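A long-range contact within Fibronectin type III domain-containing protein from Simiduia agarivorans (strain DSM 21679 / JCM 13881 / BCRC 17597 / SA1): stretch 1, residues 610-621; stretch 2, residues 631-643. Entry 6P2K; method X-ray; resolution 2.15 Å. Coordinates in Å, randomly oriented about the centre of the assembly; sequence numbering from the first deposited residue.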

# COMPACT_ATOMS: atom_id res chain seq x y z
N VAL B 610 -30.68 -42.57 10.43
CA VAL B 610 -30.03 -43.80 10.86
C VAL B 610 -30.20 -44.07 12.35
O VAL B 610 -29.78 -45.13 12.82
N LEU B 611 -30.80 -43.15 13.09
CA LEU B 611 -31.16 -43.39 14.48
C LEU B 611 -32.42 -42.60 14.80
O LEU B 611 -32.46 -41.39 14.57
N ALA B 612 -33.43 -43.28 15.32
CA ALA B 612 -34.69 -42.62 15.67
C ALA B 612 -34.58 -42.02 17.08
O ALA B 612 -35.25 -42.42 18.03
N SER B 613 -33.68 -41.04 17.19
CA SER B 613 -33.46 -40.31 18.43
C SER B 613 -34.27 -39.01 18.40
O SER B 613 -35.00 -38.72 17.45
N SER B 614 -34.16 -38.23 19.48
CA SER B 614 -34.84 -36.95 19.57
C SER B 614 -34.24 -36.14 20.71
O SER B 614 -33.44 -36.63 21.50
N GLY B 615 -34.66 -34.87 20.79
CA GLY B 615 -34.16 -33.95 21.79
C GLY B 615 -33.70 -32.64 21.18
O GLY B 615 -33.01 -32.64 20.16
N TRP B 616 -34.08 -31.51 21.80
CA TRP B 616 -33.78 -30.21 21.21
C TRP B 616 -32.28 -29.93 21.14
O TRP B 616 -31.83 -29.22 20.24
N ASP B 617 -31.51 -30.49 22.08
CA ASP B 617 -30.06 -30.28 22.11
C ASP B 617 -29.29 -31.57 21.85
O ASP B 617 -28.15 -31.72 22.30
N ALA B 618 -29.91 -32.50 21.13
CA ALA B 618 -29.26 -33.76 20.81
C ALA B 618 -28.07 -33.53 19.89
O ALA B 618 -28.12 -32.73 18.96
N GLU B 619 -26.99 -34.26 20.15
CA GLU B 619 -25.74 -34.10 19.42
C GLU B 619 -25.31 -35.42 18.79
O GLU B 619 -25.68 -36.51 19.24
N VAL B 620 -24.49 -35.30 17.74
CA VAL B 620 -23.81 -36.44 17.14
C VAL B 620 -22.36 -36.04 16.88
O VAL B 620 -22.08 -34.88 16.56
N GLU B 621 -21.45 -36.99 17.04
CA GLU B 621 -20.03 -36.78 16.78
C GLU B 621 -19.49 -37.97 16.00
O GLU B 621 -19.81 -39.12 16.32
N LEU B 631 -19.24 -43.24 15.71
CA LEU B 631 -20.39 -42.34 15.58
C LEU B 631 -21.14 -42.37 16.90
O LEU B 631 -21.68 -43.41 17.28
N MET B 632 -21.18 -41.23 17.59
CA MET B 632 -21.67 -41.15 18.96
C MET B 632 -22.81 -40.15 19.04
O MET B 632 -22.69 -39.02 18.56
N SER B 633 -23.92 -40.58 19.65
CA SER B 633 -25.11 -39.76 19.79
C SER B 633 -25.41 -39.51 21.26
O SER B 633 -25.37 -40.43 22.08
N PHE B 634 -25.74 -38.26 21.58
CA PHE B 634 -26.23 -37.87 22.90
C PHE B 634 -27.65 -37.35 22.70
O PHE B 634 -27.83 -36.25 22.15
N ALA B 635 -28.63 -38.13 23.12
CA ALA B 635 -30.02 -37.85 22.81
C ALA B 635 -30.88 -38.79 23.64
O ALA B 635 -30.38 -39.68 24.34
N LYS B 636 -32.19 -38.59 23.57
CA LYS B 636 -33.15 -39.55 24.09
C LYS B 636 -33.69 -40.41 22.96
O LYS B 636 -33.57 -40.08 21.78
N GLY B 637 -34.28 -41.54 23.33
CA GLY B 637 -34.87 -42.43 22.35
C GLY B 637 -33.83 -43.30 21.65
O GLY B 637 -32.78 -43.64 22.20
N GLY B 638 -34.14 -43.66 20.40
CA GLY B 638 -33.30 -44.54 19.62
C GLY B 638 -34.07 -45.71 19.04
O GLY B 638 -33.62 -46.33 18.07
N GLY B 639 -35.23 -46.01 19.61
CA GLY B 639 -36.07 -47.07 19.11
C GLY B 639 -36.11 -48.27 20.02
O GLY B 639 -35.58 -48.25 21.14
N PRO B 640 -36.74 -49.35 19.56
CA PRO B 640 -36.85 -50.57 20.38
C PRO B 640 -35.48 -51.09 20.80
O PRO B 640 -34.57 -51.23 19.98
N GLY B 641 -35.35 -51.38 22.10
CA GLY B 641 -34.09 -51.83 22.65
C GLY B 641 -33.13 -50.73 23.05
O GLY B 641 -32.11 -51.03 23.69
N LEU B 642 -33.41 -49.48 22.69
CA LEU B 642 -32.54 -48.36 23.02
C LEU B 642 -33.26 -47.26 23.78
O LEU B 642 -32.69 -46.68 24.71
N THR B 643 -34.50 -46.94 23.41
CA THR B 643 -35.27 -45.92 24.11
C THR B 643 -35.52 -46.35 25.56
O THR B 643 -35.79 -47.52 25.84

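Two antiparallel backbone ladders hold these stretches together, and the side chains pack on the faces they create. The axes of strands 618-621 and 631-634 run at 169° to each other and come within 4.7 Å. About 765 Å² of surface is buried in all.

Glu 621 is covered most, with 65 Å². Its backbone is paired with Met 632: Glu 621 N donates to Met 632 O at 2.8 Å, and Met 632 N returns a bond to Glu 621 O at 2.8 Å. The two side chains therefore lie on the same face. Glu 621 is t at chi1, and its end leads away. What remains near is the aliphatic base, with Glu 621 CB 4.3 Å from Met 632 CE. The carboxylate is hydrogen-bonded elsewhere in the structure. Met 632 is also t at chi1, then off-well at chi2 (-93°).

Glu 619 and Phe 634 share that face, two pairs further along, past Val 620 and Ser 633. Their backbones are joined twice, Glu 619 N to Phe 634 O and Phe 634 N to Glu 619 O, both at 2.9 Å. Phe 634 is t, Glu 619 is m. Glu 619 OE1 sits at the ring edge, near the ring plane, 4.0 Å from Phe 634 CD2. Both carboxylate oxygens of Glu 619 find partners elsewhere in the structure.

Val 620 and Ser 633 point to the other face. Val 620 is p, and its CG2 packs 3.7 Å from Leu 631 CD1. Leu 631 (t, p) starts sideways, but its end comes nearer. Leu 611 has the same rotamer and the same habit, and 59 Å² of it is covered. Its CD2 lies 3.7 Å from Ser 633 OG, and its CD1 lies 4.1 Å from Leu 642 CD1. Water 2 bridges the stretches here: it donates to Glu 619 O at 3.0 Å and is hydrogen-bonded to Ser 633 OG at 2.8 Å.

At the corner of stretch 2, Ala 635 points toward stretch 1. Its CB is 3.5 Å from Ala 618 CB and 3.7 Å from Ser 613 CB. Ser 614 and Lys 636 form another hydrogen-bonded pair. Both are p at chi1, on a common face, with Ser 614 OG 3.3 Å from Lys 636 CG. Lys 636 NZ is bonded elsewhere in the structure.

Glycines line the far end. A CB on Gly 637 would lie 3.4 Å from Ala 612 O. Water 1 accepts from Ala 612 N at 3.0 Å and donates to Gly 638 O at 2.5 Å, a second bridge between the stretches.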

# COMPACT_ATOMS: atom_id res chain seq x y z
CB VAL B 610 -28.53 -43.82 10.48
CG1 VAL B 610 -28.37 -43.80 8.97
CG2 VAL B 610 -27.80 -42.65 11.12
CB LEU B 611 -30.02 -42.99 15.43
CG LEU B 611 -30.27 -43.33 16.91
CD1 LEU B 611 -30.25 -44.84 17.13
CD2 LEU B 611 -29.27 -42.64 17.82
CB ALA B 612 -35.85 -43.59 15.58
CB SER B 613 -31.97 -40.04 18.64
OG SER B 613 -31.36 -39.63 17.43
CB SER B 614 -36.35 -37.14 19.76
OG SER B 614 -36.62 -37.86 20.96
CB TRP B 616 -34.49 -29.10 21.99
CG TRP B 616 -34.24 -27.72 21.45
CD1 TRP B 616 -33.64 -26.68 22.10
CD2 TRP B 616 -34.60 -27.23 20.15
NE1 TRP B 616 -33.60 -25.57 21.28
CE2 TRP B 616 -34.18 -25.88 20.08
CE3 TRP B 616 -35.23 -27.79 19.04
CZ2 TRP B 616 -34.37 -25.09 18.94
CZ3 TRP B 616 -35.42 -27.01 17.91
CH2 TRP B 616 -34.99 -25.68 17.87
CB ASP B 617 -29.65 -29.65 23.44
CG ASP B 617 -30.14 -28.21 23.57
OD1 ASP B 617 -29.71 -27.35 22.77
OD2 ASP B 617 -30.96 -27.95 24.47
CB ALA B 618 -30.26 -34.71 20.14
CB GLU B 619 -24.62 -33.60 20.33
CG GLU B 619 -24.74 -32.16 20.76
CD GLU B 619 -23.76 -31.82 21.86
OE1 GLU B 619 -23.52 -32.69 22.72
OE2 GLU B 619 -23.22 -30.68 21.86
CB VAL B 620 -24.51 -36.90 15.84
CG1 VAL B 620 -24.45 -35.81 14.77
CG2 VAL B 620 -23.90 -38.21 15.34
CB GLU B 621 -19.23 -36.60 18.07
CG GLU B 621 -17.76 -36.24 17.86
CD GLU B 621 -17.49 -34.75 17.99
OE1 GLU B 621 -17.04 -34.33 19.08
OE2 GLU B 621 -17.71 -34.01 17.01
CB LEU B 631 -21.29 -42.76 14.42
CG LEU B 631 -22.41 -41.80 14.02
CD1 LEU B 631 -21.84 -40.52 13.40
CD2 LEU B 631 -23.37 -42.47 13.05
CB MET B 632 -20.54 -40.76 19.91
CG MET B 632 -20.91 -40.76 21.38
SD MET B 632 -21.45 -39.14 21.98
CE MET B 632 -19.91 -38.24 21.94
CB SER B 633 -26.31 -40.44 19.12
OG SER B 633 -27.55 -39.90 19.58
CB PHE B 634 -25.33 -36.82 23.55
CG PHE B 634 -25.86 -36.29 24.85
CD1 PHE B 634 -26.29 -37.14 25.85
CD2 PHE B 634 -25.91 -34.92 25.08
CE1 PHE B 634 -26.77 -36.65 27.05
CE2 PHE B 634 -26.39 -34.41 26.27
CZ PHE B 634 -26.82 -35.28 27.26
CB ALA B 635 -30.31 -38.04 21.32
CB LYS B 636 -34.29 -38.85 24.84
CG LYS B 636 -35.40 -38.30 23.96
CD LYS B 636 -36.47 -37.60 24.80
CE LYS B 636 -37.80 -37.51 24.07
NZ LYS B 636 -38.90 -38.16 24.85
CB PRO B 640 -37.57 -51.55 19.46
CG PRO B 640 -38.29 -50.70 18.47
CD PRO B 640 -37.43 -49.49 18.26
CB LEU B 642 -31.92 -47.78 21.74
CG LEU B 642 -30.97 -48.70 20.97
CD1 LEU B 642 -30.69 -48.14 19.58
CD2 LEU B 642 -29.66 -48.91 21.73
CB THR B 643 -36.60 -45.68 23.40
OG1 THR B 643 -36.35 -45.19 22.08
CG2 THR B 643 -37.45 -44.67 24.16
O HOH W 1 -33.37 -46.27 15.58
O HOH W 2 -28.45 -37.46 18.53